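Local coordinates for protein Ent-copalyl diphosphate synthase (Streptomyces platensis, PDB 5BP8) that is a member of the terpene cyclase superfamily with a predominantly helical fold, part of it related to squalene-hopene cyclases, at residues A[37-50]-A[239-253]. Numbering follows the deposited sequence.
Sequences LVSLAPWLDGHRER and VAYLRDVQARFGGPV. With SO4 (sulfate ion), chain E.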
loop_
_atom_site.group_PDB
_atom_site.type_symbol
_atom_site.label_atom_id
_atom_site.label_comp_id
_atom_site.label_asym_id
_atom_site.label_seq_id
_atom_site.Cartn_x
_atom_site.Cartn_y
_atom_site.Cartn_z
ATOM N N LEU A 37 -11.215 -12.675 -5.568
ATOM C CA LEU A 37 -11.860 -12.883 -6.856
ATOM C C LEU A 37 -12.211 -14.320 -7.118
ATOM O O LEU A 37 -13.251 -14.608 -7.751
ATOM C CB LEU A 37 -11.037 -12.276 -8.000
ATOM C CG LEU A 37 -10.907 -10.744 -7.994
ATOM C CD1 LEU A 37 -10.256 -10.271 -9.283
ATOM C CD2 LEU A 37 -12.243 -10.065 -7.782
ATOM N N VAL A 38 -11.346 -15.245 -6.681
ATOM C CA VAL A 38 -11.649 -16.670 -6.764
ATOM C C VAL A 38 -12.934 -16.966 -6.003
ATOM O O VAL A 38 -13.811 -17.724 -6.474
ATOM C CB VAL A 38 -10.490 -17.536 -6.212
ATOM C CG1 VAL A 38 -10.930 -18.969 -6.024
ATOM C CG2 VAL A 38 -9.293 -17.481 -7.147
ATOM N N SER A 39 -13.061 -16.391 -4.819
ATOM C CA SER A 39 -14.232 -16.671 -3.986
ATOM C C SER A 39 -15.503 -15.994 -4.508
ATOM O O SER A 39 -16.585 -16.611 -4.554
ATOM C CB SER A 39 -13.965 -16.212 -2.561
ATOM O OG SER A 39 -14.961 -16.715 -1.690
ATOM N N LEU A 40 -15.379 -14.731 -4.899
ATOM C CA LEU A 40 -16.544 -13.891 -5.214
ATOM C C LEU A 40 -16.894 -13.780 -6.683
ATOM O O LEU A 40 -18.039 -13.449 -6.988
ATOM C CB LEU A 40 -16.336 -12.469 -4.683
ATOM C CG LEU A 40 -16.102 -12.368 -3.178
ATOM C CD1 LEU A 40 -15.760 -10.941 -2.789
ATOM C CD2 LEU A 40 -17.262 -12.907 -2.345
ATOM N N ALA A 41 -15.935 -14.028 -7.580
ATOM C CA ALA A 41 -16.127 -13.780 -9.008
ATOM C C ALA A 41 -15.598 -14.912 -9.895
ATOM O O ALA A 41 -14.726 -14.707 -10.718
ATOM C CB ALA A 41 -15.523 -12.432 -9.393
ATOM N N PRO A 42 -16.113 -16.132 -9.698
ATOM C CA PRO A 42 -15.658 -17.268 -10.503
ATOM C C PRO A 42 -16.049 -17.106 -11.986
ATOM O O PRO A 42 -15.455 -17.761 -12.836
ATOM C CB PRO A 42 -16.377 -18.466 -9.861
ATOM C CG PRO A 42 -17.579 -17.869 -9.212
ATOM C CD PRO A 42 -17.170 -16.514 -8.758
ATOM N N TRP A 43 -16.994 -16.216 -12.270
ATOM C CA TRP A 43 -17.419 -15.875 -13.664
ATOM C C TRP A 43 -16.337 -15.141 -14.468
ATOM O O TRP A 43 -16.326 -15.146 -15.696
ATOM C CB TRP A 43 -18.719 -15.026 -13.634
ATOM C CG TRP A 43 -18.571 -13.749 -12.855
ATOM C CD1 TRP A 43 -18.932 -13.557 -11.574
ATOM C CD2 TRP A 43 -17.995 -12.515 -13.303
ATOM N NE1 TRP A 43 -18.610 -12.289 -11.176
ATOM C CE2 TRP A 43 -18.009 -11.635 -12.214
ATOM C CE3 TRP A 43 -17.439 -12.079 -14.507
ATOM C CZ2 TRP A 43 -17.538 -10.325 -12.298
ATOM C CZ3 TRP A 43 -16.947 -10.778 -14.588
ATOM C CH2 TRP A 43 -17.000 -9.919 -13.488
ATOM N N LEU A 44 -15.405 -14.513 -13.758
ATOM C CA LEU A 44 -14.428 -13.651 -14.379
ATOM C C LEU A 44 -13.293 -14.401 -15.038
ATOM O O LEU A 44 -12.770 -15.362 -14.473
ATOM C CB LEU A 44 -13.833 -12.724 -13.286
ATOM C CG LEU A 44 -12.783 -11.709 -13.713
ATOM C CD1 LEU A 44 -13.334 -10.664 -14.642
ATOM C CD2 LEU A 44 -12.220 -11.031 -12.451
ATOM N N ASP A 45 -12.902 -13.931 -16.225
ATOM C CA ASP A 45 -11.775 -14.483 -16.973
ATOM C C ASP A 45 -10.530 -14.558 -16.075
ATOM O O ASP A 45 -10.314 -13.675 -15.231
ATOM C CB ASP A 45 -11.464 -13.598 -18.197
ATOM C CG ASP A 45 -12.419 -13.835 -19.383
ATOM O OD1 ASP A 45 -13.179 -14.824 -19.384
ATOM O OD2 ASP A 45 -12.390 -13.014 -20.334
ATOM N N GLY A 46 -9.723 -15.601 -16.259
ATOM C CA GLY A 46 -8.467 -15.747 -15.500
ATOM C C GLY A 46 -8.661 -16.472 -14.175
ATOM O O GLY A 46 -7.754 -16.502 -13.353
ATOM N N HIS A 47 -9.806 -17.134 -13.999
ATOM C CA HIS A 47 -10.127 -17.805 -12.732
ATOM C C HIS A 47 -9.143 -18.942 -12.457
ATOM O O HIS A 47 -8.579 -19.038 -11.365
ATOM C CB HIS A 47 -11.580 -18.298 -12.759
ATOM C CG HIS A 47 -12.015 -19.041 -11.535
ATOM N ND1 HIS A 47 -12.308 -18.419 -10.342
ATOM C CD2 HIS A 47 -12.249 -20.355 -11.337
ATOM C CE1 HIS A 47 -12.676 -19.321 -9.457
ATOM N NE2 HIS A 47 -12.668 -20.502 -10.040
ATOM N N ARG A 48 -8.891 -19.781 -13.453
ATOM C CA ARG A 48 -7.910 -20.859 -13.283
ATOM C C ARG A 48 -6.511 -20.328 -13.021
ATOM O O ARG A 48 -5.784 -20.881 -12.200
ATOM C CB ARG A 48 -7.930 -21.817 -14.477
ATOM C CG ARG A 48 -9.201 -22.665 -14.447
ATOM C CD ARG A 48 -9.439 -23.419 -15.738
ATOM N NE ARG A 48 -9.687 -22.508 -16.856
ATOM C CZ ARG A 48 -9.750 -22.886 -18.132
ATOM N NH1 ARG A 48 -9.976 -21.980 -19.080
ATOM N NH2 ARG A 48 -9.580 -24.167 -18.461
ATOM N N GLU A 49 -6.149 -19.240 -13.675
ATOM C CA GLU A 49 -4.854 -18.631 -13.440
ATOM C C GLU A 49 -4.715 -18.149 -12.002
ATOM O O GLU A 49 -3.605 -18.195 -11.418
ATOM C CB GLU A 49 -4.655 -17.476 -14.415
ATOM C CG GLU A 49 -4.328 -17.933 -15.827
ATOM C CD GLU A 49 -5.545 -18.353 -16.670
ATOM O OE1 GLU A 49 -6.748 -18.345 -16.243
ATOM O OE2 GLU A 49 -5.262 -18.716 -17.825
ATOM N N ARG A 50 -5.819 -17.645 -11.434
ATOM C CA ARG A 50 -5.814 -17.160 -10.049
ATOM C C ARG A 50 -5.676 -18.315 -9.075
ATOM O O ARG A 50 -4.944 -18.224 -8.103
ATOM C CB ARG A 50 -7.058 -16.321 -9.747
ATOM C CG ARG A 50 -7.021 -14.963 -10.450
ATOM C CD ARG A 50 -8.125 -14.013 -9.968
ATOM N NE ARG A 50 -9.395 -14.342 -10.621
ATOM C CZ ARG A 50 -9.727 -14.022 -11.878
ATOM N NH1 ARG A 50 -10.906 -14.444 -12.373
ATOM N NH2 ARG A 50 -8.915 -13.316 -12.658
ATOM N N VAL A 239 -17.683 -4.649 -14.425
ATOM C CA VAL A 239 -17.206 -5.840 -15.089
ATOM C C VAL A 239 -15.998 -5.536 -15.966
ATOM O O VAL A 239 -15.039 -6.302 -15.970
ATOM C CB VAL A 239 -18.333 -6.535 -15.895
ATOM C CG1 VAL A 239 -17.762 -7.656 -16.745
ATOM C CG2 VAL A 239 -19.375 -7.092 -14.940
ATOM N N ALA A 240 -16.018 -4.406 -16.686
ATOM C CA ALA A 240 -14.907 -4.017 -17.526
ATOM C C ALA A 240 -13.670 -3.711 -16.682
ATOM O O ALA A 240 -12.537 -4.043 -17.070
ATOM C CB ALA A 240 -15.269 -2.792 -18.354
ATOM N N TYR A 241 -13.875 -3.057 -15.540
ATOM C CA TYR A 241 -12.743 -2.810 -14.629
ATOM C C TYR A 241 -12.091 -4.127 -14.197
ATOM O O TYR A 241 -10.873 -4.287 -14.339
ATOM C CB TYR A 241 -13.232 -2.022 -13.443
ATOM C CG TYR A 241 -12.308 -1.951 -12.250
ATOM C CD1 TYR A 241 -11.230 -1.082 -12.220
ATOM C CD2 TYR A 241 -12.583 -2.714 -11.106
ATOM C CE1 TYR A 241 -10.388 -1.009 -11.079
ATOM C CE2 TYR A 241 -11.786 -2.625 -9.984
ATOM C CZ TYR A 241 -10.703 -1.790 -9.969
ATOM O OH TYR A 241 -9.964 -1.719 -8.811
ATOM N N LEU A 242 -12.890 -5.078 -13.708
ATOM C CA LEU A 242 -12.353 -6.380 -13.278
ATOM C C LEU A 242 -11.642 -7.094 -14.424
ATOM O O LEU A 242 -10.533 -7.637 -14.241
ATOM C CB LEU A 242 -13.446 -7.262 -12.673
ATOM C CG LEU A 242 -13.941 -6.790 -11.316
ATOM C CD1 LEU A 242 -15.043 -7.701 -10.794
ATOM C CD2 LEU A 242 -12.788 -6.728 -10.321
ATOM N N ARG A 243 -12.260 -7.085 -15.616
ATOM C CA ARG A 243 -11.622 -7.692 -16.784
ATOM C C ARG A 243 -10.283 -7.041 -17.104
ATOM O O ARG A 243 -9.295 -7.736 -17.346
ATOM C CB ARG A 243 -12.557 -7.660 -18.000
ATOM C CG ARG A 243 -13.757 -8.586 -17.826
ATOM C CD ARG A 243 -14.837 -8.369 -18.884
ATOM N NE ARG A 243 -15.828 -9.447 -18.894
ATOM C CZ ARG A 243 -16.949 -9.460 -19.623
ATOM N NH1 ARG A 243 -17.264 -8.453 -20.435
ATOM N NH2 ARG A 243 -17.769 -10.495 -19.535
ATOM N N ASP A 244 -10.255 -5.719 -17.117
ATOM C CA ASP A 244 -9.013 -4.993 -17.438
ATOM C C ASP A 244 -7.914 -5.291 -16.434
ATOM O O ASP A 244 -6.755 -5.512 -16.797
ATOM C CB ASP A 244 -9.245 -3.496 -17.483
ATOM C CG ASP A 244 -9.995 -3.037 -18.734
ATOM O OD1 ASP A 244 -10.034 -3.793 -19.741
ATOM O OD2 ASP A 244 -10.547 -1.918 -18.688
ATOM N N VAL A 245 -8.275 -5.276 -15.158
ATOM C CA VAL A 245 -7.272 -5.447 -14.114
ATOM C C VAL A 245 -6.655 -6.842 -14.186
ATOM O O VAL A 245 -5.423 -6.989 -14.195
ATOM C CB VAL A 245 -7.870 -5.166 -12.727
ATOM C CG1 VAL A 245 -6.902 -5.553 -11.620
ATOM C CG2 VAL A 245 -8.272 -3.707 -12.600
ATOM N N GLN A 246 -7.484 -7.874 -14.292
ATOM C CA GLN A 246 -6.966 -9.237 -14.303
ATOM C C GLN A 246 -6.125 -9.488 -15.571
ATOM O O GLN A 246 -5.064 -10.161 -15.516
ATOM C CB GLN A 246 -8.087 -10.279 -14.097
ATOM C CG GLN A 246 -9.006 -10.541 -15.278
ATOM C CD GLN A 246 -8.379 -11.435 -16.331
ATOM O OE1 GLN A 246 -7.582 -12.324 -16.033
ATOM N NE2 GLN A 246 -8.761 -11.217 -17.582
ATOM N N ALA A 247 -6.574 -8.911 -16.694
ATOM C CA ALA A 247 -5.890 -9.075 -17.970
ATOM C C ALA A 247 -4.491 -8.508 -17.933
ATOM O O ALA A 247 -3.550 -9.085 -18.500
ATOM C CB ALA A 247 -6.698 -8.432 -19.090
ATOM N N ARG A 248 -4.329 -7.412 -17.201
ATOM C CA ARG A 248 -3.058 -6.757 -17.130
ATOM C C ARG A 248 -1.986 -7.697 -16.589
ATOM O O ARG A 248 -0.836 -7.641 -17.022
ATOM C CB ARG A 248 -3.156 -5.508 -16.252
ATOM C CG ARG A 248 -1.870 -4.716 -16.207
ATOM C CD ARG A 248 -2.067 -3.385 -15.523
ATOM N NE ARG A 248 -0.863 -2.567 -15.622
ATOM C CZ ARG A 248 -0.664 -1.458 -14.922
ATOM N NH1 ARG A 248 -1.563 -1.042 -14.026
ATOM N NH2 ARG A 248 0.454 -0.773 -15.097
ATOM N N PHE A 249 -2.368 -8.585 -15.673
ATOM C CA PHE A 249 -1.405 -9.477 -15.019
ATOM C C PHE A 249 -1.559 -10.940 -15.347
ATOM O O PHE A 249 -0.880 -11.782 -14.753
ATOM C CB PHE A 249 -1.497 -9.285 -13.498
ATOM C CG PHE A 249 -1.272 -7.866 -13.089
ATOM C CD1 PHE A 249 0.009 -7.331 -13.130
ATOM C CD2 PHE A 249 -2.346 -7.039 -12.782
ATOM C CE1 PHE A 249 0.239 -6.011 -12.777
ATOM C CE2 PHE A 249 -2.125 -5.711 -12.430
ATOM C CZ PHE A 249 -0.822 -5.204 -12.439
ATOM N N GLY A 250 -2.444 -11.254 -16.270
ATOM C CA GLY A 250 -2.743 -12.645 -16.628
ATOM C C GLY A 250 -3.501 -13.444 -15.575
ATOM O O GLY A 250 -3.313 -14.668 -15.476
ATOM N N GLY A 251 -4.372 -12.775 -14.815
ATOM C CA GLY A 251 -5.261 -13.451 -13.846
ATOM C C GLY A 251 -5.219 -12.851 -12.437
ATOM O O GLY A 251 -6.241 -12.378 -11.932
ATOM N N PRO A 252 -4.053 -12.915 -11.780
ATOM C CA PRO A 252 -3.908 -12.322 -10.444
ATOM C C PRO A 252 -4.094 -10.807 -10.458
ATOM O O PRO A 252 -3.942 -10.165 -11.522
ATOM C CB PRO A 252 -2.482 -12.709 -10.031
ATOM C CG PRO A 252 -2.081 -13.825 -10.936
ATOM C CD PRO A 252 -2.829 -13.613 -12.211
ATOM N N VAL A 253 -4.442 -10.240 -9.299
ATOM C CA VAL A 253 -4.799 -8.823 -9.214
ATOM C C VAL A 253 -4.181 -8.198 -7.956
ATOM O O VAL A 253 -3.962 -8.903 -6.958
ATOM C CB VAL A 253 -6.321 -8.642 -9.212
ATOM C CG1 VAL A 253 -6.923 -9.112 -10.544
ATOM C CG2 VAL A 253 -6.963 -9.398 -8.061
HETATM S S SO4 E . -10.902 -18.965 -16.833
HETATM O O1 SO4 E . -9.766 -18.168 -17.422
HETATM O O2 SO4 E . -11.863 -18.023 -16.221
HETATM O O3 SO4 E . -11.547 -19.701 -17.937
HETATM O O4 SO4 E . -10.306 -19.936 -15.884
HETATM O O HOH W 1 -14.992 -12.237 -17.881
HETATM O O HOH W 2 -10.847 -10.278 -19.735
#
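The single direct hydrogen bond between 37-50 and 239-253 runs from R50 NH2 to G251 O, 2.9 Å long and nearly straight at 171°, with the acceptor in the guanidinium plane. R50 also turns back on its own segment: NH1 and NH2 both grip D45 O, each at 3.0 Å, and G46 O sits over the centre of one guanidinium face. Its chain bends sharply about CG-CD (chi3 -80°), turning the guanidinium back toward the 41-46 loop. Across from it, Q246 packs CB against R50 NH2, amide and guanidinium planes 79° apart; its bent chain lays CD and OE1 beside D45 O, where OE1 and D45 O, 3.2 Å apart, are two acceptors and not a hydrogen bond. G250, with positive phi, closes a Schellman motif whose wide bond is G251 N to Q246 O.

Apolar contacts follow helix 237-249: W43 CZ3 meets V239 CG1 at 3.9 Å, its CZ2 approaches L242 CD1, and L44, crossing L242 at about a right angle, sets CD1 3.9 Å from L242 CB. Beyond the helix, L37 CD1 packs on V253 CG2 at 3.6 Å.

A sulfate, probably from the crystallisation liquor, accepts from the backbone N of G46 (2.8 Å to O1), H47 and R48; the R48 guanidinium also holds it edge on, through NE and NH1.

The geometry is that of an anion-binding helix N-terminus beside a Schellman-capped C-terminus, joining the loop between helices 31-40 and 47-57 to helix 237-249 in this predominantly helical fold.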